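Local coordinates for OsmC family protein (Rhodothermus marinus, PDB 5CML) that probably hydrolyses carboxylic esters as a serine esterase, this chain being the alpha/beta-hydrolase domain of a longer protein that also carries an OsmC domain, at residues A129-P134 with L193-P198; S220-D225 with A237-E242; S197-I202 with L224-H229; H36-S41 with I106-G111; A114-A119 with D183-M188. All coordinates share one frame; numbering follows the deposited sequence.

Interaction 1 of 5, residues A129-P134 with L193-P198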
# COMPACT_ATOMS: atom_id res chain seq x y z
N ALA A 129 2.13 2.74 -7.04
CA ALA A 129 3.49 2.45 -6.59
C ALA A 129 3.41 1.46 -5.43
O ALA A 129 2.52 1.56 -4.56
CB ALA A 129 4.22 3.72 -6.16
N THR A 130 4.33 0.50 -5.41
CA THR A 130 4.36 -0.46 -4.32
C THR A 130 5.76 -0.65 -3.78
O THR A 130 6.74 -0.37 -4.47
CB THR A 130 3.81 -1.85 -4.75
OG1 THR A 130 4.62 -2.40 -5.79
CG2 THR A 130 2.37 -1.73 -5.25
N ILE A 131 5.83 -1.15 -2.56
CA ILE A 131 7.08 -1.37 -1.83
C ILE A 131 7.08 -2.79 -1.26
O ILE A 131 6.29 -3.11 -0.37
CB ILE A 131 7.26 -0.37 -0.68
CG1 ILE A 131 7.06 1.06 -1.18
CG2 ILE A 131 8.60 -0.54 0.03
CD1 ILE A 131 6.55 2.01 -0.11
N GLY A 132 7.97 -3.66 -1.75
CA GLY A 132 8.07 -4.99 -1.18
C GLY A 132 6.86 -5.87 -1.44
O GLY A 132 6.58 -6.77 -0.66
N ALA A 133 6.14 -5.62 -2.52
CA ALA A 133 4.88 -6.34 -2.78
C ALA A 133 5.11 -7.78 -3.26
O ALA A 133 5.97 -8.03 -4.10
CB ALA A 133 4.04 -5.61 -3.80
N PRO A 134 4.32 -8.73 -2.74
CA PRO A 134 4.39 -10.10 -3.26
C PRO A 134 3.64 -10.17 -4.58
O PRO A 134 2.76 -9.36 -4.82
CB PRO A 134 3.72 -10.92 -2.17
CG PRO A 134 2.75 -10.00 -1.54
CD PRO A 134 3.41 -8.62 -1.59
N LEU A 193 5.19 1.92 -10.51
CA LEU A 193 6.54 2.01 -9.94
C LEU A 193 6.69 0.99 -8.82
O LEU A 193 5.96 1.02 -7.83
CB LEU A 193 6.82 3.44 -9.44
CG LEU A 193 8.12 3.62 -8.64
CD1 LEU A 193 9.36 3.22 -9.49
CD2 LEU A 193 8.25 5.06 -8.14
N LEU A 194 7.60 0.05 -9.01
CA LEU A 194 7.90 -0.98 -8.03
C LEU A 194 9.18 -0.66 -7.28
O LEU A 194 10.22 -0.49 -7.91
CB LEU A 194 8.09 -2.33 -8.71
CG LEU A 194 6.91 -2.85 -9.53
CD1 LEU A 194 7.39 -3.93 -10.50
CD2 LEU A 194 5.85 -3.40 -8.60
N PHE A 195 9.11 -0.62 -5.95
CA PHE A 195 10.30 -0.57 -5.11
C PHE A 195 10.51 -1.92 -4.47
O PHE A 195 9.54 -2.51 -3.99
CB PHE A 195 10.16 0.44 -3.97
CG PHE A 195 10.07 1.88 -4.39
CD1 PHE A 195 11.20 2.66 -4.49
CD2 PHE A 195 8.83 2.48 -4.59
CE1 PHE A 195 11.10 4.02 -4.83
CE2 PHE A 195 8.73 3.82 -4.92
CZ PHE A 195 9.88 4.58 -5.04
N HIS A 196 11.75 -2.40 -4.40
CA HIS A 196 12.00 -3.65 -3.70
C HIS A 196 13.47 -3.75 -3.34
O HIS A 196 14.32 -3.36 -4.12
CB HIS A 196 11.62 -4.84 -4.57
CG HIS A 196 11.08 -6.01 -3.81
ND1 HIS A 196 9.79 -6.47 -3.99
CD2 HIS A 196 11.66 -6.85 -2.91
CE1 HIS A 196 9.59 -7.53 -3.22
NE2 HIS A 196 10.70 -7.78 -2.56
N SER A 197 13.74 -4.30 -2.16
CA SER A 197 15.12 -4.56 -1.76
C SER A 197 15.59 -5.93 -2.20
O SER A 197 14.92 -6.93 -1.96
CB SER A 197 15.26 -4.49 -0.26
OG SER A 197 16.54 -4.90 0.10
N PRO A 198 16.78 -5.98 -2.82
CA PRO A 198 17.31 -7.29 -3.19
C PRO A 198 17.58 -8.14 -1.96
O PRO A 198 17.60 -9.35 -2.07
CB PRO A 198 18.60 -6.96 -3.96
CG PRO A 198 18.87 -5.55 -3.74
CD PRO A 198 17.61 -4.87 -3.33
O HOH W 1 6.90 -3.65 -4.87
O HOH W 2 7.52 -6.12 -5.64
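Strands 129-131 and 193-196 run parallel, their axes 4.8 Å apart, with Thr-130 giving its N-H to Leu-193 O and accepting in turn from Phe-195 N. Gly-132 N carries the pairing past the end of the first strand by donating to Phe-195 O over 3.0 Å, on a backbone whose phi of 68° glycine adopts easily. Ile-131 and Phe-195 lie alongside each other on one face, Ile-131 CG1 4.1 Å from Phe-195 CD2, where Val-240 of helix 234-252 covers both. On the other face Thr-130 sets OG1 between its N and carbonyl carbon (chi1 62°), and OG1 shares a water with Ala-133 N and Phe-195 O. The His-196 ring spreads one face over Gly-132 CA, a CH-pi contact with the centroid 3.8 Å away. At its rim ND1 shares a second water with Ala-133 O, while NE2 is bonded to Val-203 O. An alanine here would lose the ring and both these polar ties, and would probably leave the chain at Gly-132 and Ala-133 less firmly held. Such adjacent parallel strands form the central sheet of the alpha/beta-hydrolase fold, in which loops at the strands' C-terminal ends carry the active site.

Interaction 2 of 5, residues S220-D225 with A237-E242; sequences SFVSLD and AAFVGE
One bond within the segment grips Ser-223 OG: the backbone N of Asp-225 donates to it over 3.3 Å, long but fairly straight at 164°, forming an ST turn. The hydroxyl can accept there because it stands anti to its own backbone N (chi1 176°). That side chain points away from helix 234-252, so a small polar residue suits the outer side of the strand end. Towards the helix the side chains that meet are apolar. Val-222 and Phe-239 reach for each other tip to tip, Val-222 CG1 ending 3.8 Å from Phe-239 CZ. Strand 219-223 is the outermost on its side of the large mixed sheet of this alpha/beta-hydrolase domain, and the last helix of this domain, 234-252, lies against it. With CG anti to its N (chi1 170°), Phe-239 reaches out from the helix to the strand end. Its edge meets the carbonyl of Ser-223, with Ser-223 O in the ring plane and 3.7 Å from CE2. Leu-224 comes in obliquely, its CD2 also touching CE2 of Phe-239. An alanine in place of Phe-239 would lose the contacts with Val-222, the Ser-223 carbonyl and Leu-224, and would probably leave the strand end less firmly packed on the helix. The Leu-224 and Val-240 side chains cross at about a right angle, with Leu-224 CD2 3.6 Å from Val-240 CG2, and both residues also touch Ile-131 of the next-but-one strand.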
# COMPACT_ATOMS: atom_id res chain seq x y z
N SER A 220 8.23 0.76 -14.08
CA SER A 220 9.51 1.15 -13.52
C SER A 220 9.83 0.35 -12.27
O SER A 220 8.94 -0.18 -11.59
CB SER A 220 9.51 2.64 -13.17
OG SER A 220 9.20 3.43 -14.31
N PHE A 221 11.13 0.26 -11.97
CA PHE A 221 11.63 -0.47 -10.82
C PHE A 221 12.78 0.29 -10.17
O PHE A 221 13.71 0.67 -10.86
CB PHE A 221 12.13 -1.88 -11.20
CG PHE A 221 12.85 -2.54 -10.08
CD1 PHE A 221 12.13 -3.13 -9.06
CD2 PHE A 221 14.23 -2.50 -9.98
CE1 PHE A 221 12.78 -3.69 -7.97
CE2 PHE A 221 14.88 -3.04 -8.90
CZ PHE A 221 14.17 -3.64 -7.89
N VAL A 222 12.71 0.48 -8.86
CA VAL A 222 13.80 1.09 -8.11
C VAL A 222 14.28 0.14 -7.02
O VAL A 222 13.50 -0.35 -6.18
CB VAL A 222 13.36 2.45 -7.51
CG1 VAL A 222 14.40 3.01 -6.49
CG2 VAL A 222 13.14 3.41 -8.64
N SER A 223 15.57 -0.14 -7.05
CA SER A 223 16.21 -0.99 -6.07
C SER A 223 16.42 -0.31 -4.72
O SER A 223 16.90 0.84 -4.66
CB SER A 223 17.56 -1.47 -6.62
OG SER A 223 18.24 -2.24 -5.66
N LEU A 224 16.08 -1.01 -3.64
CA LEU A 224 16.32 -0.49 -2.28
C LEU A 224 17.62 -1.03 -1.64
O LEU A 224 17.80 -0.94 -0.43
CB LEU A 224 15.12 -0.82 -1.37
CG LEU A 224 13.79 -0.23 -1.84
CD1 LEU A 224 12.65 -0.53 -0.85
CD2 LEU A 224 13.94 1.26 -2.04
N ASP A 225 18.52 -1.55 -2.47
CA ASP A 225 19.88 -1.95 -2.05
C ASP A 225 19.90 -2.88 -0.82
O ASP A 225 19.61 -4.07 -0.94
CB ASP A 225 20.72 -0.69 -1.83
CG ASP A 225 22.19 -0.99 -1.68
OD1 ASP A 225 22.62 -2.15 -1.92
OD2 ASP A 225 22.93 -0.03 -1.34
N ALA A 237 13.52 4.92 3.87
CA ALA A 237 12.15 5.44 3.82
C ALA A 237 12.10 6.83 3.15
O ALA A 237 11.23 7.10 2.33
CB ALA A 237 11.55 5.51 5.23
N ALA A 238 13.06 7.70 3.46
CA ALA A 238 13.08 9.03 2.85
C ALA A 238 13.29 8.96 1.34
O ALA A 238 12.70 9.70 0.58
CB ALA A 238 14.18 9.90 3.49
N PHE A 239 14.20 8.08 0.95
CA PHE A 239 14.51 7.78 -0.45
C PHE A 239 13.24 7.33 -1.20
O PHE A 239 12.92 7.87 -2.26
CB PHE A 239 15.59 6.70 -0.43
CG PHE A 239 15.91 6.06 -1.75
CD1 PHE A 239 16.44 6.80 -2.80
CD2 PHE A 239 15.81 4.69 -1.90
CE1 PHE A 239 16.84 6.18 -3.99
CE2 PHE A 239 16.20 4.06 -3.09
CZ PHE A 239 16.71 4.81 -4.13
N VAL A 240 12.52 6.38 -0.62
CA VAL A 240 11.29 5.89 -1.25
C VAL A 240 10.31 7.05 -1.43
O VAL A 240 9.80 7.27 -2.52
CB VAL A 240 10.65 4.75 -0.44
CG1 VAL A 240 9.24 4.41 -0.98
CG2 VAL A 240 11.53 3.52 -0.50
N GLY A 241 10.08 7.81 -0.38
CA GLY A 241 9.11 8.90 -0.44
C GLY A 241 9.49 9.98 -1.47
O GLY A 241 8.64 10.43 -2.22
N GLU A 242 10.76 10.35 -1.52
CA GLU A 242 11.21 11.43 -2.43
C GLU A 242 11.14 10.98 -3.89
O GLU A 242 10.67 11.71 -4.76
CB GLU A 242 12.64 11.90 -2.06
CG GLU A 242 12.69 12.58 -0.70
CD GLU A 242 14.04 13.12 -0.31
OE1 GLU A 242 14.98 13.08 -1.13
OE2 GLU A 242 14.16 13.64 0.82

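Interaction 3 of 5, residues S197-I202 with L224-H229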
# COMPACT_ATOMS: atom_id res chain seq x y z
N SER A 197 13.74 -4.30 -2.16
CA SER A 197 15.12 -4.56 -1.76
C SER A 197 15.59 -5.93 -2.20
O SER A 197 14.92 -6.93 -1.96
CB SER A 197 15.26 -4.49 -0.26
OG SER A 197 16.54 -4.90 0.10
N PRO A 198 16.78 -5.98 -2.82
CA PRO A 198 17.31 -7.29 -3.19
C PRO A 198 17.58 -8.14 -1.96
O PRO A 198 17.60 -9.35 -2.07
CB PRO A 198 18.60 -6.96 -3.96
CG PRO A 198 18.87 -5.55 -3.74
CD PRO A 198 17.61 -4.87 -3.33
N THR A 199 17.75 -7.51 -0.80
CA THR A 199 18.06 -8.23 0.43
C THR A 199 16.82 -8.46 1.31
O THR A 199 16.94 -8.85 2.47
CB THR A 199 19.16 -7.50 1.26
OG1 THR A 199 18.73 -6.19 1.61
CG2 THR A 199 20.43 -7.38 0.45
N ASP A 200 15.63 -8.25 0.75
CA ASP A 200 14.38 -8.51 1.45
C ASP A 200 14.29 -9.99 1.83
O ASP A 200 14.37 -10.86 0.97
CB ASP A 200 13.19 -8.08 0.57
CG ASP A 200 11.85 -7.98 1.33
OD1 ASP A 200 11.57 -8.80 2.24
OD2 ASP A 200 11.06 -7.07 0.99
N GLN A 201 14.13 -10.24 3.13
CA GLN A 201 14.08 -11.61 3.67
C GLN A 201 12.67 -12.17 3.81
O GLN A 201 12.48 -13.36 4.12
CB GLN A 201 14.76 -11.65 5.03
CG GLN A 201 16.25 -11.41 4.99
CD GLN A 201 16.84 -11.22 6.37
OE1 GLN A 201 17.28 -10.13 6.74
NE2 GLN A 201 16.84 -12.28 7.16
N ILE A 202 11.68 -11.31 3.59
CA ILE A 202 10.28 -11.63 3.87
C ILE A 202 9.55 -11.89 2.57
O ILE A 202 8.85 -12.88 2.43
CB ILE A 202 9.60 -10.47 4.63
CG1 ILE A 202 10.37 -10.15 5.92
CG2 ILE A 202 8.14 -10.78 4.95
CD1 ILE A 202 10.43 -11.29 6.94
N LEU A 224 16.08 -1.01 -3.64
CA LEU A 224 16.32 -0.49 -2.28
C LEU A 224 17.62 -1.03 -1.64
O LEU A 224 17.80 -0.94 -0.43
CB LEU A 224 15.12 -0.82 -1.37
CG LEU A 224 13.79 -0.23 -1.84
CD1 LEU A 224 12.65 -0.53 -0.85
CD2 LEU A 224 13.94 1.26 -2.04
N ASP A 225 18.52 -1.55 -2.47
CA ASP A 225 19.88 -1.95 -2.05
C ASP A 225 19.90 -2.88 -0.82
O ASP A 225 19.61 -4.07 -0.94
CB ASP A 225 20.72 -0.69 -1.83
CG ASP A 225 22.19 -0.99 -1.68
OD1 ASP A 225 22.62 -2.15 -1.92
OD2 ASP A 225 22.93 -0.03 -1.34
N GLN A 226 20.21 -2.35 0.36
CA GLN A 226 20.36 -3.17 1.58
C GLN A 226 19.20 -3.01 2.57
O GLN A 226 19.30 -3.41 3.73
CB GLN A 226 21.67 -2.82 2.30
CG GLN A 226 22.95 -3.05 1.50
CD GLN A 226 23.19 -4.51 1.17
OE1 GLN A 226 23.40 -4.86 0.01
NE2 GLN A 226 23.20 -5.36 2.19
N ALA A 227 18.12 -2.40 2.14
CA ALA A 227 16.98 -2.18 3.02
C ALA A 227 16.31 -3.50 3.42
O ALA A 227 16.39 -4.52 2.70
CB ALA A 227 15.97 -1.28 2.34
N ASP A 228 15.66 -3.49 4.58
CA ASP A 228 14.84 -4.62 4.95
C ASP A 228 13.38 -4.36 4.58
O ASP A 228 13.03 -3.30 4.10
CB ASP A 228 15.01 -4.96 6.43
CG ASP A 228 14.66 -3.83 7.37
OD1 ASP A 228 14.12 -2.80 6.93
OD2 ASP A 228 14.94 -3.97 8.58
N HIS A 229 12.58 -5.40 4.73
CA HIS A 229 11.19 -5.37 4.29
C HIS A 229 10.39 -4.22 4.91
O HIS A 229 9.53 -3.62 4.26
CB HIS A 229 10.55 -6.72 4.62
CG HIS A 229 9.16 -6.88 4.08
ND1 HIS A 229 8.89 -6.93 2.74
CD2 HIS A 229 7.97 -6.98 4.71
CE1 HIS A 229 7.59 -7.06 2.56
NE2 HIS A 229 7.00 -7.10 3.74
O HOH W 3 18.60 -5.81 4.48
O HOH W 4 13.97 -8.07 5.30
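Asp-200 and His-229 both set CG anti to the backbone N (chi1 -166° and -173°), and so extend from their two loops until carboxylate and imidazole meet. His-229 ND1 donates to the syn lone pair of Asp-200 OD2 over 2.8 Å, in the plane of the ring although the carboxylate is turned 56° from it. The other oxygen, OD1, accepts from Ile-202 N at 2.9 Å in an Asx turn and also from Val-203 N, so backbone N-H groups fix the carboxylate's rotation. Ile-202 then crosses the ring, its CB over one face at 3.9 Å from the His-229 centroid; a branched aliphatic chain can cover the flat face of the ring while leaving the nitrogens at its edge to their polar partners. A water accepts from both Gln-201 N and His-229 N and ties the loops again. Further back a type I turn, Ser-197 to Asp-200, faces a type II' turn, Leu-224 to Ala-227. Ser-197 OG joins them: it donates to Ala-227 O over a short 2.6 Å, on a carbonyl lone pair, while accepting from Thr-199 N in an ST turn. Pro-198 leans on the same turn, with CD 3.2 Å from Asp-225 O. The carboxylate would probably favour positive charge on His-229 as it takes up a proton. Since His-229 NE2 is bonded to Ser-109 OG, the set is consistent with the Ser-His-Asp catalytic triad of an alpha/beta-hydrolase esterase.

Interaction 4 of 5, residues H36-S41 with I106-G111; sequences HCFTCS and IGHSLG
His-36, at the end of strand 30-36, lays its CB against that of His-108, 3.9 Å apart. Its own ring is folded back, CG between the backbone N and the carbonyl carbon (chi1 70°), so that ND1 accepts in plane from Phe-38 N at 3.0 Å. Cys-37 follows with its N-H aimed at His-108 ND1, again in the plane of the ring and 3.0 Å away. Because ND1 accepts, the proton of a neutral His-108 would sit on NE2, which is bonded to His-229 O. The compact thiol of Cys-37 lies against the turn, SG 4.0 Å from Ser-109 CB. That turn, Gly-107 to Gly-111, fits the nucleophile elbow of alpha/beta-hydrolases: a sharp bend between strand and helix holding Ser-109, whose OG is bonded to His-229 NE2, at a positive phi of 60°. Both glycines suit it, since a CB on Gly-107 would run into Gly-111 O and one on Gly-111 into His-108 O. Phe-38 then lays its ring flat on the imidazole of His-108 in a face-to-face stack, centroids 3.7 Å apart and planes 8° from parallel. The opposite face of His-108 is taken by Ser-109 CB, 3.7 Å above it, so the imidazole is sandwiched while its edge is bonded. From Phe-38 the chain winds through a 3-10 segment to Cys-40, and Ser-41 N closes it on Phe-38 O at 3.0 Å.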
# COMPACT_ATOMS: atom_id res chain seq x y z
N HIS A 36 -0.36 0.26 4.09
CA HIS A 36 0.97 -0.19 4.48
C HIS A 36 0.96 -1.13 5.68
O HIS A 36 -0.04 -1.21 6.42
CB HIS A 36 1.83 1.03 4.82
CG HIS A 36 1.41 1.70 6.08
ND1 HIS A 36 1.90 1.33 7.31
CD2 HIS A 36 0.49 2.67 6.31
CE1 HIS A 36 1.31 2.06 8.24
NE2 HIS A 36 0.45 2.87 7.66
N CYS A 37 2.10 -1.79 5.89
CA CYS A 37 2.25 -2.72 7.00
C CYS A 37 3.38 -2.30 7.93
O CYS A 37 3.95 -3.14 8.63
CB CYS A 37 2.49 -4.13 6.47
SG CYS A 37 1.07 -4.76 5.49
N PHE A 38 3.71 -1.01 7.97
CA PHE A 38 4.85 -0.57 8.78
C PHE A 38 4.53 -0.60 10.27
O PHE A 38 5.42 -0.52 11.09
CB PHE A 38 5.30 0.83 8.38
CG PHE A 38 5.92 0.88 7.04
CD1 PHE A 38 7.14 0.27 6.81
CD2 PHE A 38 5.28 1.51 5.99
CE1 PHE A 38 7.72 0.30 5.56
CE2 PHE A 38 5.85 1.53 4.73
CZ PHE A 38 7.07 0.94 4.52
N THR A 39 3.25 -0.75 10.60
CA THR A 39 2.84 -0.89 11.99
C THR A 39 3.41 -2.16 12.63
O THR A 39 3.45 -2.28 13.85
CB THR A 39 1.31 -0.89 12.08
OG1 THR A 39 0.80 0.10 11.18
CG2 THR A 39 0.86 -0.54 13.47
N CYS A 40 3.88 -3.10 11.80
CA CYS A 40 4.60 -4.30 12.25
C CYS A 40 5.93 -4.00 12.91
O CYS A 40 6.47 -4.83 13.65
CB CYS A 40 4.86 -5.27 11.06
SG CYS A 40 3.34 -6.02 10.43
N SER A 41 6.48 -2.82 12.64
CA SER A 41 7.76 -2.41 13.23
C SER A 41 7.63 -1.91 14.66
O SER A 41 6.53 -1.77 15.18
CB SER A 41 8.40 -1.30 12.40
OG SER A 41 8.72 -1.76 11.11
N ILE A 106 -0.59 3.86 -3.22
CA ILE A 106 0.70 3.36 -2.74
C ILE A 106 0.43 2.19 -1.82
O ILE A 106 -0.41 2.30 -0.92
CB ILE A 106 1.49 4.44 -1.94
CG1 ILE A 106 1.55 5.77 -2.68
CG2 ILE A 106 2.88 3.92 -1.59
CD1 ILE A 106 1.95 6.97 -1.78
N GLY A 107 1.14 1.08 -2.01
CA GLY A 107 0.97 -0.06 -1.14
C GLY A 107 2.29 -0.67 -0.71
O GLY A 107 3.15 -0.91 -1.53
N HIS A 108 2.42 -0.96 0.58
CA HIS A 108 3.60 -1.63 1.10
C HIS A 108 3.25 -3.06 1.52
O HIS A 108 2.21 -3.28 2.14
CB HIS A 108 4.17 -0.84 2.28
CG HIS A 108 5.08 -1.64 3.17
ND1 HIS A 108 4.75 -1.99 4.46
CD2 HIS A 108 6.33 -2.11 2.96
CE1 HIS A 108 5.75 -2.66 5.00
NE2 HIS A 108 6.72 -2.76 4.11
N SER A 109 4.10 -4.00 1.14
CA SER A 109 3.99 -5.40 1.53
C SER A 109 2.65 -5.97 1.03
O SER A 109 2.29 -5.80 -0.14
CB SER A 109 4.16 -5.53 3.05
OG SER A 109 4.20 -6.88 3.47
N LEU A 110 1.90 -6.61 1.91
CA LEU A 110 0.56 -7.09 1.56
C LEU A 110 -0.33 -5.97 1.04
O LEU A 110 -1.21 -6.22 0.20
CB LEU A 110 -0.11 -7.76 2.75
CG LEU A 110 0.38 -9.15 3.10
CD1 LEU A 110 -0.52 -9.71 4.18
CD2 LEU A 110 0.38 -10.10 1.89
N GLY A 111 -0.13 -4.76 1.54
CA GLY A 111 -0.86 -3.60 1.05
C GLY A 111 -0.55 -3.31 -0.40
O GLY A 111 -1.38 -2.75 -1.12

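Interaction 5 of 5, residues A114-A119 with D183-M188; sequences AVLAVA and DQVRTM
The guanidinium of Arg-186 meets Asp-183 end-on: NH1 and NH2, with the acceptor near the guanidinium plane, both close on the single oxygen OD1. Arg-186 NH2 comes to Asp-183 OD1 at 2.7 Å from above the carboxylate plane, 65° out of it, whereas NH1 uses the anti lone pair. This salt bridge between residues three apart belongs to helix 181-187 alone and takes no part in the contact with 114-119; there, near the helix start, an acidic residue would probably be favoured by the helix dipole. The other flat group, the amide of Gln-184, is brought to the carbonyl of Ala-117 by a chain bent at chi2, while Gln-184 CB lies 3.9 Å from Leu-116 O. The backbones come close here, the CA atoms of Ala-117 and Gln-184 being 5.7 Å apart, and the small CB of Ala-117 turns away towards Phe-85 and Leu-176, where alanine suits close packing. The short helical segments 114-118 and 183-187 cross at 59°, their axes 8.6 Å apart at closest approach. Beside the amide the contact is apolar. Leu-116 slants across Val-185, its CB 4.1 Å from Val-185 CG2. Met-188, extended and then bent at chi3 (66°), brings its SD to 4.1 Å from Ala-119 CB and also against Leu-116 CD2; flexible methionine can fit between a small and a large neighbour. Leu-116 and Ala-119 also rest on Val-128 of strand 127-131. The contact is plain layer packing of the alpha/beta-hydrolase fold, joining the helix that follows the probable nucleophile elbow to the short helix leading into strand 192-196.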
# COMPACT_ATOMS: atom_id res chain seq x y z
N ALA A 114 -2.63 -5.59 -2.41
CA ALA A 114 -4.00 -5.09 -2.37
C ALA A 114 -4.23 -3.91 -3.30
O ALA A 114 -5.23 -3.90 -4.02
CB ALA A 114 -4.37 -4.70 -0.96
N VAL A 115 -3.35 -2.90 -3.30
CA VAL A 115 -3.61 -1.75 -4.18
C VAL A 115 -3.50 -2.16 -5.65
O VAL A 115 -4.23 -1.63 -6.50
CB VAL A 115 -2.67 -0.53 -3.92
CG1 VAL A 115 -2.88 0.04 -2.50
CG2 VAL A 115 -1.23 -0.83 -4.22
N LEU A 116 -2.63 -3.11 -5.97
CA LEU A 116 -2.50 -3.53 -7.35
C LEU A 116 -3.74 -4.26 -7.81
O LEU A 116 -4.14 -4.15 -8.96
CB LEU A 116 -1.27 -4.42 -7.55
CG LEU A 116 0.05 -3.67 -7.49
CD1 LEU A 116 1.16 -4.67 -7.34
CD2 LEU A 116 0.26 -2.81 -8.73
N ALA A 117 -4.37 -4.98 -6.89
CA ALA A 117 -5.58 -5.73 -7.24
C ALA A 117 -6.82 -4.84 -7.39
O ALA A 117 -7.76 -5.22 -8.11
CB ALA A 117 -5.84 -6.80 -6.19
N VAL A 118 -6.85 -3.68 -6.74
CA VAL A 118 -8.02 -2.81 -6.83
C VAL A 118 -7.82 -1.55 -7.68
O VAL A 118 -8.79 -0.86 -7.95
CB VAL A 118 -8.52 -2.35 -5.43
CG1 VAL A 118 -8.83 -3.56 -4.56
CG2 VAL A 118 -7.52 -1.38 -4.75
N ALA A 119 -6.60 -1.27 -8.11
CA ALA A 119 -6.34 -0.00 -8.81
C ALA A 119 -7.24 0.15 -10.03
O ALA A 119 -7.77 1.23 -10.31
CB ALA A 119 -4.89 0.09 -9.22
N ASP A 183 -2.94 -10.77 -13.67
CA ASP A 183 -3.92 -10.30 -14.65
C ASP A 183 -4.30 -8.85 -14.38
O ASP A 183 -4.40 -8.05 -15.30
CB ASP A 183 -5.22 -11.14 -14.64
CG ASP A 183 -5.08 -12.49 -15.34
OD1 ASP A 183 -4.06 -12.70 -16.03
OD2 ASP A 183 -6.04 -13.32 -15.23
N GLN A 184 -4.51 -8.53 -13.12
CA GLN A 184 -4.88 -7.17 -12.74
C GLN A 184 -3.77 -6.18 -13.12
O GLN A 184 -4.04 -5.10 -13.64
CB GLN A 184 -5.19 -7.10 -11.24
CG GLN A 184 -6.50 -7.79 -10.85
CD GLN A 184 -7.72 -7.07 -11.41
OE1 GLN A 184 -8.17 -6.07 -10.86
NE2 GLN A 184 -8.23 -7.56 -12.51
N VAL A 185 -2.53 -6.57 -12.89
CA VAL A 185 -1.42 -5.70 -13.16
C VAL A 185 -1.29 -5.50 -14.67
O VAL A 185 -1.02 -4.40 -15.15
CB VAL A 185 -0.13 -6.26 -12.55
CG1 VAL A 185 1.09 -5.49 -13.03
CG2 VAL A 185 -0.20 -6.20 -11.03
N ARG A 186 -1.46 -6.58 -15.43
CA ARG A 186 -1.35 -6.50 -16.87
C ARG A 186 -2.41 -5.58 -17.50
O ARG A 186 -2.14 -4.89 -18.49
CB ARG A 186 -1.43 -7.91 -17.47
CG ARG A 186 -1.19 -7.96 -18.97
CD ARG A 186 -1.28 -9.39 -19.50
NE ARG A 186 -2.60 -9.97 -19.30
CZ ARG A 186 -2.89 -10.95 -18.43
NH1 ARG A 186 -1.95 -11.51 -17.67
NH2 ARG A 186 -4.14 -11.38 -18.34
N THR A 187 -3.62 -5.55 -16.92
CA THR A 187 -4.73 -4.79 -17.49
C THR A 187 -5.05 -3.45 -16.77
O THR A 187 -6.00 -2.77 -17.13
CB THR A 187 -6.03 -5.62 -17.50
OG1 THR A 187 -6.41 -5.99 -16.17
CG2 THR A 187 -5.82 -6.87 -18.33
N MET A 188 -4.23 -3.09 -15.79
CA MET A 188 -4.38 -1.83 -15.03
C MET A 188 -4.37 -0.56 -15.90
O MET A 188 -5.07 0.42 -15.61
CB MET A 188 -3.23 -1.78 -14.02
CG MET A 188 -3.24 -0.69 -13.06
SD MET A 188 -2.07 -1.28 -11.85
CE MET A 188 -0.48 -1.32 -12.73

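Interactions 1, 4 and 5 are buried, while interactions 2 and 3 are partly exposed, interaction 2 at the edge of the sheet and interaction 3 in the loops beyond the strand ends. Interaction 1 is backbone pairing inside that sheet; interaction 2 covers its edge strand 219-223 with apolar side chains from the last helix, and backbone bonds from Leu-194 to Ser-220 and Val-222 join strand 192-196 of interaction 1 to that strand. Interactions 3 and 4 are polar and aromatic, as befits loops at the probable active site: His-229 NE2 lies 2.8 Å from Ser-109 OG, completing a likely triad between them. Interaction 5, on the helix leaving the elbow of interaction 4, packs apolar side chains and lies about 23 Å from interaction 3, centre to centre.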